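Local structure of sulfur oxidation protein soxB (Thermus thermophilus, 2WDD) at residues 34-39 with 286-291; 127-132 with 158-163; 132-137 with 163-168; 225-230 with 427-432. The protein hydrolyses the sulfur-sulfur bond of cysteine S-thiosulfonate in the Sox sulfur oxidation pathway, using a two-manganese centre in a fold of the 5'-nucleotidase family. One frame throughout, in Å; residues are numbered along the deposited sequence.

Interaction 1. Residues 34-39 with 286-291; sequences FSDLHG and HTHDLT. With MN (manganese (II) ion), chain G; MN (manganese (II) ion), chain H.
The H38 and H288 rings meet rim to rim. Neither lies over the face of the other, and their planes are 56° apart. NE2 of H288 sits at the edge of the H38 ring, near its plane, 3.3 Å from H38 NE2. The edge of H288 also takes D36, whose OD1 lies 3.0 Å from H288 NE2. These short N and O approaches are not hydrogen bonds. All three atoms bind the manganese ion of chain G, with D36 OD1 at 2.1 Å from it.

The other carboxylate oxygen is used differently. D36 OD2 accepts from the backbone N of H286 at 2.9 Å on its syn side, somewhat out of the carboxylate plane, and from S35 OG at 2.8 Å from above that plane. H286 turns its ring to the second manganese, of chain H, through ND1 at 2.3 Å. Its carbonyl O accepts a hydrogen bond from the water that bridges both metals. H38 ND1 is bonded to N136, and D132 completes the chain G set. The two loops thus form part of a two-metal site. The metal on OD1 and the two donors on OD2 would probably hold the D36 carboxylate from turning.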
# COMPACT_ATOMS: atom_id res chain seq x y z
N PHE A 34 -3.50 3.39 11.56
CA PHE A 34 -3.47 2.36 10.53
C PHE A 34 -3.47 3.11 9.20
O PHE A 34 -3.84 4.28 9.15
CB PHE A 34 -4.66 1.40 10.63
CG PHE A 34 -5.99 2.05 10.36
CD1 PHE A 34 -6.57 1.99 9.10
CD2 PHE A 34 -6.64 2.73 11.38
CE1 PHE A 34 -7.81 2.59 8.87
CE2 PHE A 34 -7.87 3.36 11.14
CZ PHE A 34 -8.46 3.27 9.88
N SER A 35 -3.02 2.45 8.14
CA SER A 35 -2.95 3.12 6.85
C SER A 35 -3.05 2.07 5.76
O SER A 35 -2.84 0.87 6.00
CB SER A 35 -1.63 3.88 6.71
OG SER A 35 -1.60 4.71 5.56
N ASP A 36 -3.38 2.54 4.57
CA ASP A 36 -3.38 1.66 3.41
C ASP A 36 -4.25 0.41 3.53
O ASP A 36 -3.91 -0.66 3.02
CB ASP A 36 -1.94 1.31 3.03
CG ASP A 36 -1.14 2.54 2.61
OD1 ASP A 36 -1.20 2.93 1.43
OD2 ASP A 36 -0.56 3.20 3.49
N LEU A 37 -5.42 0.58 4.15
CA LEU A 37 -6.38 -0.52 4.27
C LEU A 37 -6.82 -1.01 2.89
O LEU A 37 -7.15 -2.19 2.73
CB LEU A 37 -7.60 -0.04 5.06
CG LEU A 37 -8.73 -1.03 5.34
CD1 LEU A 37 -8.25 -2.22 6.15
CD2 LEU A 37 -9.86 -0.34 6.05
N HIS A 38 -6.89 -0.10 1.93
CA HIS A 38 -7.30 -0.45 0.57
C HIS A 38 -8.61 -1.24 0.57
O HIS A 38 -8.75 -2.29 -0.08
CB HIS A 38 -6.18 -1.16 -0.17
CG HIS A 38 -5.08 -0.24 -0.62
ND1 HIS A 38 -5.20 0.56 -1.74
CD2 HIS A 38 -3.86 0.02 -0.09
CE1 HIS A 38 -4.07 1.23 -1.91
NE2 HIS A 38 -3.26 0.94 -0.91
N GLY A 39 -9.57 -0.70 1.31
CA GLY A 39 -10.93 -1.20 1.40
C GLY A 39 -11.13 -2.65 1.81
O GLY A 39 -12.21 -3.21 1.59
N HIS A 286 1.59 4.87 2.56
CA HIS A 286 1.99 4.73 1.16
C HIS A 286 2.91 3.58 0.79
O HIS A 286 2.68 2.87 -0.20
CB HIS A 286 2.52 6.03 0.57
CG HIS A 286 2.77 5.93 -0.91
ND1 HIS A 286 1.75 5.70 -1.81
CD2 HIS A 286 3.92 5.92 -1.62
CE1 HIS A 286 2.26 5.57 -3.02
NE2 HIS A 286 3.57 5.71 -2.94
N THR A 287 4.01 3.43 1.52
CA THR A 287 4.95 2.38 1.19
C THR A 287 4.62 1.02 1.83
O THR A 287 5.26 0.01 1.51
CB THR A 287 6.41 2.83 1.46
OG1 THR A 287 6.47 3.55 2.70
CG2 THR A 287 6.91 3.73 0.33
N HIS A 288 3.55 0.97 2.62
CA HIS A 288 3.06 -0.27 3.21
C HIS A 288 4.11 -0.95 4.09
O HIS A 288 4.17 -2.18 4.18
CB HIS A 288 2.59 -1.24 2.11
CG HIS A 288 1.42 -0.75 1.30
ND1 HIS A 288 0.63 -1.60 0.55
CD2 HIS A 288 0.90 0.49 1.13
CE1 HIS A 288 -0.33 -0.90 -0.04
NE2 HIS A 288 -0.19 0.37 0.30
N ASP A 289 4.94 -0.13 4.75
CA ASP A 289 6.01 -0.64 5.61
C ASP A 289 5.54 -1.03 7.01
O ASP A 289 4.44 -0.65 7.44
CB ASP A 289 7.10 0.42 5.72
CG ASP A 289 7.88 0.59 4.42
OD1 ASP A 289 8.39 -0.43 3.92
OD2 ASP A 289 8.00 1.72 3.92
N LEU A 290 6.41 -1.75 7.72
CA LEU A 290 6.18 -2.12 9.12
C LEU A 290 7.42 -1.70 9.92
O LEU A 290 8.55 -1.98 9.50
CB LEU A 290 5.96 -3.63 9.29
CG LEU A 290 4.51 -4.09 9.07
CD1 LEU A 290 4.48 -5.57 8.70
CD2 LEU A 290 3.66 -3.80 10.31
N THR A 291 7.21 -1.00 11.03
CA THR A 291 8.31 -0.56 11.89
C THR A 291 7.99 -0.88 13.36
O THR A 291 7.43 -0.06 14.08
CB THR A 291 8.56 0.96 11.75
OG1 THR A 291 7.35 1.67 12.00
CG2 THR A 291 9.07 1.29 10.36
MN MN G . -1.37 2.08 -0.48
MN MN H . -0.49 5.19 -1.63
O HOH W 1 0.15 3.19 -1.36

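Interaction 2. Residues 127-132 with 158-163; sequences VLDGGD and DHMVSH. With MN (manganese (II) ion), chain H; MN (manganese (II) ion), chain G.
D132 and H163 end this contact at the metal site. D132 OD2 bridges both manganese ions, 2.2 Å from the one of chain G, and H163 binds the one of chain H through ND1. The other oxygen, D132 OD1, lies against H163 CB at 3.1 Å, with carboxylate and ring planes 38° apart. The backbone N of W164 is its hydrogen-bond donor. With the bridging water, D36, H38, H263, H286 and H288 complete the two metal sets.

The segments belong to neighbouring parallel strands, 124-129 and the short, weakly bonded 159-160, joined by a beta-alpha-beta crossover in the metal-binding domain. D129 lies midway. Its backbone N donates to H159 O at 2.9 Å, and its CB packs on M160 CB. Its OD1 accepts from G131 N at 3.0 Å, an Asx turn that starts the loop towards D132, while OD2 is held by Q152. G131 has a backbone on which a CB would clash with V161 O.

V127 makes the far end. Its backbone N donates almost straight to D158 OD2 at 2.8 Å, on the anti lone pair, and V127 O accepts from D158 N at 2.9 Å. Backbone pairing at one end and shared metal ligation at the other therefore tie the two strand ends together, and the bridging D132 carboxylate would probably be polarised by the two cations.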
# COMPACT_ATOMS: atom_id res chain seq x y z
N VAL A 127 -7.61 8.38 16.72
CA VAL A 127 -7.61 7.35 15.70
C VAL A 127 -7.24 8.03 14.39
O VAL A 127 -7.96 8.92 13.91
CB VAL A 127 -8.98 6.65 15.62
CG1 VAL A 127 -8.96 5.60 14.50
CG2 VAL A 127 -9.32 5.98 16.96
N LEU A 128 -6.10 7.64 13.84
CA LEU A 128 -5.58 8.30 12.65
C LEU A 128 -5.44 7.31 11.52
O LEU A 128 -4.86 6.24 11.70
CB LEU A 128 -4.21 8.90 12.95
CG LEU A 128 -4.24 9.89 14.13
CD1 LEU A 128 -2.84 10.38 14.41
CD2 LEU A 128 -5.18 11.06 13.81
N ASP A 129 -5.99 7.69 10.37
CA ASP A 129 -5.99 6.85 9.17
C ASP A 129 -5.07 7.48 8.11
O ASP A 129 -5.25 8.63 7.72
CB ASP A 129 -7.42 6.77 8.65
CG ASP A 129 -7.55 5.94 7.40
OD1 ASP A 129 -6.52 5.50 6.84
OD2 ASP A 129 -8.70 5.70 7.01
N GLY A 130 -4.05 6.73 7.69
CA GLY A 130 -3.07 7.25 6.75
C GLY A 130 -3.45 7.30 5.28
O GLY A 130 -2.62 7.68 4.46
N GLY A 131 -4.69 6.96 4.93
CA GLY A 131 -5.12 7.06 3.54
C GLY A 131 -4.99 5.76 2.76
O GLY A 131 -4.51 4.75 3.28
N ASP A 132 -5.41 5.78 1.49
CA ASP A 132 -5.52 4.57 0.66
C ASP A 132 -6.48 3.66 1.39
O ASP A 132 -6.22 2.47 1.58
CB ASP A 132 -4.18 3.88 0.44
CG ASP A 132 -3.42 4.47 -0.73
OD1 ASP A 132 -3.93 5.42 -1.35
OD2 ASP A 132 -2.31 4.00 -1.03
N ASP A 158 -10.59 9.99 13.57
CA ASP A 158 -10.46 11.43 13.81
C ASP A 158 -9.91 12.20 12.61
O ASP A 158 -10.34 13.32 12.34
CB ASP A 158 -9.58 11.68 15.02
CG ASP A 158 -10.22 11.21 16.29
OD1 ASP A 158 -11.31 11.71 16.64
OD2 ASP A 158 -9.67 10.28 16.91
N HIS A 159 -8.92 11.62 11.93
CA HIS A 159 -8.33 12.27 10.77
C HIS A 159 -7.93 11.24 9.73
O HIS A 159 -7.67 10.09 10.06
CB HIS A 159 -7.04 13.01 11.15
CG HIS A 159 -7.25 14.16 12.09
ND1 HIS A 159 -8.01 15.25 11.76
CD2 HIS A 159 -6.75 14.40 13.32
CE1 HIS A 159 -8.00 16.12 12.76
NE2 HIS A 159 -7.23 15.63 13.72
N MET A 160 -7.85 11.69 8.48
CA MET A 160 -7.32 10.87 7.41
C MET A 160 -6.65 11.78 6.40
O MET A 160 -6.89 13.00 6.37
CB MET A 160 -8.39 10.01 6.73
CG MET A 160 -9.10 10.69 5.57
SD MET A 160 -10.32 9.57 4.75
CE MET A 160 -9.22 8.63 3.64
N VAL A 161 -5.74 11.19 5.62
CA VAL A 161 -5.11 11.85 4.50
C VAL A 161 -5.43 10.99 3.27
O VAL A 161 -6.25 10.06 3.36
CB VAL A 161 -3.61 12.13 4.70
CG1 VAL A 161 -3.42 13.11 5.86
CG2 VAL A 161 -2.82 10.85 4.93
N SER A 162 -4.82 11.29 2.12
CA SER A 162 -5.24 10.58 0.92
C SER A 162 -4.22 10.29 -0.16
O SER A 162 -3.14 10.86 -0.21
CB SER A 162 -6.35 11.42 0.27
OG SER A 162 -5.78 12.58 -0.34
N HIS A 163 -4.63 9.39 -1.05
CA HIS A 163 -3.90 9.05 -2.26
C HIS A 163 -4.87 8.41 -3.25
O HIS A 163 -5.46 9.12 -4.09
CB HIS A 163 -2.69 8.16 -2.00
CG HIS A 163 -2.08 7.60 -3.26
ND1 HIS A 163 -1.22 6.53 -3.26
CD2 HIS A 163 -2.26 7.94 -4.56
CE1 HIS A 163 -0.88 6.24 -4.50
NE2 HIS A 163 -1.51 7.07 -5.32
MN MN H . -0.49 5.19 -1.63
MN MN G . -1.37 2.08 -0.48
O HOH W 1 0.15 3.19 -1.36

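Interaction 3. Residues 132-137 with 163-168; sequences DTWTNS and HWEWTL. With MN (manganese (II) ion), chain H; MN (manganese (II) ion), chain G.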
# COMPACT_ATOMS: atom_id res chain seq x y z
N ASP A 132 -5.41 5.78 1.49
CA ASP A 132 -5.52 4.57 0.66
C ASP A 132 -6.48 3.66 1.39
O ASP A 132 -6.22 2.47 1.58
CB ASP A 132 -4.18 3.88 0.44
CG ASP A 132 -3.42 4.47 -0.73
OD1 ASP A 132 -3.93 5.42 -1.35
OD2 ASP A 132 -2.31 4.00 -1.03
N THR A 133 -7.58 4.24 1.84
CA THR A 133 -8.57 3.52 2.62
C THR A 133 -9.81 3.16 1.80
O THR A 133 -10.33 2.05 1.92
CB THR A 133 -9.01 4.40 3.81
OG1 THR A 133 -7.86 4.87 4.51
CG2 THR A 133 -9.92 3.61 4.77
N TRP A 134 -10.31 4.13 1.06
CA TRP A 134 -11.61 4.01 0.40
C TRP A 134 -11.75 3.12 -0.80
O TRP A 134 -12.88 2.83 -1.23
CB TRP A 134 -12.10 5.40 -0.02
CG TRP A 134 -12.32 6.38 1.09
CD1 TRP A 134 -12.35 6.13 2.44
CD2 TRP A 134 -12.66 7.76 0.93
NE1 TRP A 134 -12.64 7.29 3.13
CE2 TRP A 134 -12.84 8.30 2.22
CE3 TRP A 134 -12.77 8.60 -0.18
CZ2 TRP A 134 -13.11 9.66 2.43
CZ3 TRP A 134 -13.06 9.94 0.02
CH2 TRP A 134 -13.24 10.45 1.32
N THR A 135 -10.62 2.77 -1.40
CA THR A 135 -10.61 2.09 -2.68
C THR A 135 -10.04 0.69 -2.68
O THR A 135 -9.48 0.22 -1.69
CB THR A 135 -9.81 2.97 -3.68
OG1 THR A 135 -8.52 3.26 -3.11
CG2 THR A 135 -10.54 4.29 -3.93
N ASN A 136 -10.16 0.05 -3.85
CA ASN A 136 -9.51 -1.23 -4.14
C ASN A 136 -10.01 -2.48 -3.42
O ASN A 136 -9.22 -3.29 -2.94
CB ASN A 136 -7.99 -1.08 -4.00
CG ASN A 136 -7.50 0.23 -4.58
OD1 ASN A 136 -6.93 1.06 -3.87
ND2 ASN A 136 -7.74 0.43 -5.87
N SER A 137 -11.32 -2.65 -3.40
CA SER A 137 -11.90 -3.84 -2.78
C SER A 137 -13.29 -4.02 -3.36
O SER A 137 -13.82 -3.12 -3.99
CB SER A 137 -11.99 -3.69 -1.27
OG SER A 137 -13.03 -2.79 -0.91
N HIS A 163 -4.63 9.39 -1.05
CA HIS A 163 -3.90 9.05 -2.26
C HIS A 163 -4.87 8.41 -3.25
O HIS A 163 -5.46 9.12 -4.09
CB HIS A 163 -2.69 8.16 -2.00
CG HIS A 163 -2.08 7.60 -3.26
ND1 HIS A 163 -1.22 6.53 -3.26
CD2 HIS A 163 -2.26 7.94 -4.56
CE1 HIS A 163 -0.88 6.24 -4.50
NE2 HIS A 163 -1.51 7.07 -5.32
N TRP A 164 -5.10 7.10 -3.14
CA TRP A 164 -6.00 6.40 -4.08
C TRP A 164 -7.44 6.86 -4.02
O TRP A 164 -8.21 6.60 -4.94
CB TRP A 164 -5.91 4.88 -3.94
CG TRP A 164 -4.73 4.29 -4.66
CD1 TRP A 164 -3.45 4.17 -4.19
CD2 TRP A 164 -4.75 3.69 -5.95
NE1 TRP A 164 -2.65 3.57 -5.14
CE2 TRP A 164 -3.43 3.26 -6.23
CE3 TRP A 164 -5.74 3.51 -6.92
CZ2 TRP A 164 -3.08 2.68 -7.45
CZ3 TRP A 164 -5.38 2.91 -8.13
CH2 TRP A 164 -4.07 2.51 -8.38
N GLU A 165 -7.81 7.55 -2.94
CA GLU A 165 -9.15 8.09 -2.80
C GLU A 165 -9.53 8.88 -4.05
O GLU A 165 -10.68 8.83 -4.52
CB GLU A 165 -9.14 9.08 -1.62
CG GLU A 165 -9.32 8.43 -0.25
CD GLU A 165 -8.16 7.55 0.20
OE1 GLU A 165 -6.99 7.83 -0.16
OE2 GLU A 165 -8.44 6.63 1.01
N TRP A 166 -8.56 9.61 -4.59
CA TRP A 166 -8.83 10.45 -5.75
C TRP A 166 -9.19 9.71 -7.03
O TRP A 166 -9.62 10.35 -7.98
CB TRP A 166 -7.69 11.43 -5.97
CG TRP A 166 -7.57 12.36 -4.80
CD1 TRP A 166 -6.74 12.22 -3.73
CD2 TRP A 166 -8.41 13.48 -4.52
NE1 TRP A 166 -7.00 13.20 -2.79
CE2 TRP A 166 -8.01 13.99 -3.26
CE3 TRP A 166 -9.45 14.12 -5.20
CZ2 TRP A 166 -8.60 15.13 -2.69
CZ3 TRP A 166 -10.05 15.23 -4.62
CH2 TRP A 166 -9.62 15.72 -3.38
N THR A 167 -9.01 8.39 -7.06
CA THR A 167 -9.36 7.63 -8.26
C THR A 167 -10.87 7.45 -8.34
O THR A 167 -11.37 6.87 -9.31
CB THR A 167 -8.59 6.30 -8.39
OG1 THR A 167 -8.94 5.42 -7.31
CG2 THR A 167 -7.09 6.55 -8.40
N LEU A 168 -11.58 7.97 -7.35
CA LEU A 168 -13.04 7.96 -7.38
C LEU A 168 -13.51 9.21 -8.12
O LEU A 168 -14.68 9.33 -8.46
CB LEU A 168 -13.63 7.97 -5.97
CG LEU A 168 -13.39 6.71 -5.14
CD1 LEU A 168 -13.80 6.93 -3.70
CD2 LEU A 168 -14.14 5.52 -5.73
MN MN H . -0.49 5.19 -1.63
MN MN G . -1.37 2.08 -0.48
O HOH W 2 -9.04 2.67 -7.88
O HOH W 1 0.15 3.19 -1.36
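The E165 carboxylate accepts four backbone N-H groups, two on each oxygen. E165 OE1 takes D132 N at 3.1 Å on its syn lone pair and H163 N at 3.0 Å. E165 OE2 takes T133 N at 2.7 Å on the syn side and W134 N at 3.1 Å on the anti side, well out of the plane. The two loops follow the parallel strands 124-129 and 159-160 of a beta-alpha-beta unit, and they carry manganese ligands D132 and H163 of the metallophosphatase-like domain.

The E165 chain bends at chi2 (68°), which turns CD towards the D132-W134 backbone. Its CG lies over one face of the W134 indole, offset towards the rim and 3.5 Å from CE3. An alanine in place of E165 would probably leave the four N-H groups without their acceptor and let the D132 loop shift relative to H163.

D132 OD1 accepts W164 N at 2.7 Å and sits at the edge of the W164 ring, in its plane. This sets the W164 indole beside the metal ligand, and a sulfate ion also touches this contact. L168 CD1 packs near W134 CE3. The N136 amide stands nearly upright on the W164 indole (planes 84° apart), with OD1 over one face towards the rim. This same N136 OD1 accepts from T135 OG1 at 2.8 Å, from above the amide plane, and from H38 ND1.

Interaction 4. Residues 225-230 with 427-432; sequences SHPESF and FTYPEL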
# COMPACT_ATOMS: atom_id res chain seq x y z
N SER A 225 0.35 9.59 -11.51
CA SER A 225 0.11 8.20 -11.13
C SER A 225 -1.26 7.63 -11.47
O SER A 225 -1.47 6.41 -11.36
CB SER A 225 0.35 8.03 -9.63
OG SER A 225 1.70 8.31 -9.31
N HIS A 226 -2.18 8.50 -11.85
CA HIS A 226 -3.55 8.10 -12.14
C HIS A 226 -4.10 8.99 -13.24
O HIS A 226 -3.53 10.04 -13.51
CB HIS A 226 -4.40 8.28 -10.89
CG HIS A 226 -3.80 7.64 -9.67
ND1 HIS A 226 -3.82 6.28 -9.47
CD2 HIS A 226 -3.08 8.17 -8.65
CE1 HIS A 226 -3.16 5.99 -8.36
NE2 HIS A 226 -2.71 7.12 -7.84
N PRO A 227 -5.23 8.59 -13.85
CA PRO A 227 -5.82 9.42 -14.92
C PRO A 227 -5.93 10.86 -14.47
O PRO A 227 -6.40 11.15 -13.37
CB PRO A 227 -7.20 8.79 -15.10
CG PRO A 227 -6.94 7.31 -14.86
CD PRO A 227 -5.89 7.28 -13.74
N GLU A 228 -5.43 11.77 -15.31
CA GLU A 228 -5.41 13.18 -14.98
C GLU A 228 -6.80 13.74 -14.72
O GLU A 228 -6.95 14.67 -13.92
CB GLU A 228 -4.73 13.97 -16.10
CG GLU A 228 -3.27 13.60 -16.30
CD GLU A 228 -3.07 12.52 -17.36
OE1 GLU A 228 -4.02 11.73 -17.60
OE2 GLU A 228 -1.98 12.48 -17.95
N SER A 229 -7.80 13.17 -15.37
CA SER A 229 -9.17 13.65 -15.22
C SER A 229 -9.67 13.58 -13.79
O SER A 229 -10.54 14.37 -13.39
CB SER A 229 -10.11 12.87 -16.15
OG SER A 229 -10.16 11.50 -15.78
N PHE A 230 -9.16 12.64 -13.01
CA PHE A 230 -9.61 12.45 -11.64
C PHE A 230 -9.28 13.62 -10.73
O PHE A 230 -9.94 13.80 -9.71
CB PHE A 230 -8.96 11.20 -11.03
CG PHE A 230 -9.47 9.90 -11.60
CD1 PHE A 230 -10.77 9.77 -12.08
CD2 PHE A 230 -8.65 8.78 -11.61
CE1 PHE A 230 -11.22 8.56 -12.57
CE2 PHE A 230 -9.10 7.57 -12.10
CZ PHE A 230 -10.39 7.45 -12.58
N PHE A 427 -9.03 -1.51 -9.66
CA PHE A 427 -8.78 -0.12 -10.08
C PHE A 427 -10.13 0.42 -10.56
O PHE A 427 -10.91 -0.32 -11.16
CB PHE A 427 -7.89 -0.09 -11.34
CG PHE A 427 -6.50 -0.60 -11.12
CD1 PHE A 427 -5.44 0.29 -10.94
CD2 PHE A 427 -6.22 -1.96 -11.15
CE1 PHE A 427 -4.13 -0.17 -10.76
CE2 PHE A 427 -4.92 -2.43 -10.97
CZ PHE A 427 -3.88 -1.54 -10.74
N THR A 428 -10.35 1.72 -10.42
CA THR A 428 -11.57 2.29 -11.00
C THR A 428 -11.37 2.42 -12.51
O THR A 428 -12.32 2.76 -13.24
CB THR A 428 -11.90 3.67 -10.41
OG1 THR A 428 -10.75 4.51 -10.54
CG2 THR A 428 -12.36 3.56 -8.95
N TYR A 429 -10.14 2.19 -12.98
CA TYR A 429 -9.78 2.22 -14.41
C TYR A 429 -9.07 0.89 -14.69
O TYR A 429 -7.86 0.85 -14.86
CB TYR A 429 -8.86 3.40 -14.75
CG TYR A 429 -7.67 3.60 -13.82
CD1 TYR A 429 -6.38 3.33 -14.25
CD2 TYR A 429 -7.85 4.14 -12.54
CE1 TYR A 429 -5.28 3.54 -13.41
CE2 TYR A 429 -6.76 4.33 -11.69
CZ TYR A 429 -5.49 4.07 -12.14
OH TYR A 429 -4.41 4.28 -11.30
N PRO A 430 -9.83 -0.21 -14.67
CA PRO A 430 -9.27 -1.57 -14.76
C PRO A 430 -9.06 -2.12 -16.16
O PRO A 430 -8.72 -3.29 -16.33
CB PRO A 430 -10.34 -2.40 -14.05
CG PRO A 430 -11.62 -1.72 -14.51
CD PRO A 430 -11.29 -0.24 -14.50
N GLU A 431 -9.26 -1.28 -17.16
CA GLU A 431 -9.13 -1.72 -18.54
C GLU A 431 -7.81 -2.40 -18.89
O GLU A 431 -6.73 -1.87 -18.60
CB GLU A 431 -9.38 -0.56 -19.50
CG GLU A 431 -10.82 -0.05 -19.47
CD GLU A 431 -11.08 0.97 -18.36
OE1 GLU A 431 -10.15 1.30 -17.60
OE2 GLU A 431 -12.23 1.45 -18.27
N LEU A 432 -7.92 -3.52 -19.61
CA LEU A 432 -6.77 -4.20 -20.15
C LEU A 432 -6.62 -3.67 -21.58
O LEU A 432 -7.60 -3.65 -22.35
CB LEU A 432 -7.00 -5.72 -20.19
CG LEU A 432 -5.91 -6.51 -20.92
CD1 LEU A 432 -4.58 -6.48 -20.16
CD2 LEU A 432 -6.36 -7.96 -21.15
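The Y429 hydroxyl meets H226 ND1 at 2.8 Å, a hydrogen bond at the edge of the imidazole. The contact joins two parts of the enzyme. Segment 427-432 falls in the 5'-nucleotidase C-terminal family region. Segment 225-230 runs from a helix end into a 3-10 turn, and H226 lies in the second shell of the manganese site. H226 is the link to that site, because its NE2 is bonded to NE2 of the ligand H163.

The Y429 side chain takes the crowded position, with CG between the backbone N and the carbonyl carbon (chi1 47°). The next torsion, chi2 at 109°, turns the ring so that one face meets P227. P227 CD lies over the centre of that face, 3.6 Å from the ring centroid and only 10° off the normal, a CH-pi contact. F427 CD1 lies over the opposite face, towards its rim. An alanine in place of Y429 would probably leave H226 ND1 without this partner and open a gap between P227 and F427.

The H226 side chain crosses Y429 at about a right angle. F230 CE2 comes 3.7 Å from Y429 CD2, the rings meeting obliquely, and P227 CB lies over one face of F230. T428 and F230 slide past each other in opposite directions. T428 OG1, bonded to T167 O, lies 3.6 Å from F230 CZ.

Interactions 1, 2 and 3 surround one pair of manganese ions, and the bridging water belongs to all three. D132 and H163 are shared by interactions 2 and 3. Interaction 1 touches both: H38 N lies 2.7 Å from D132 O, and D36 N lies 2.8 Å from G131 O, both probable hydrogen bonds. H38 ND1 to N136 OD1, 2.8 Å, ties the first-shell histidine to interaction 3. Interaction 4 is further out, its centre about 21 Å from that of interaction 1 and about 11 Å from that of interaction 3. It reaches the metal site through H226 NE2, 2.8 Å from H163 NE2, and T428 OG1 lies 2.7 Å from T167 O.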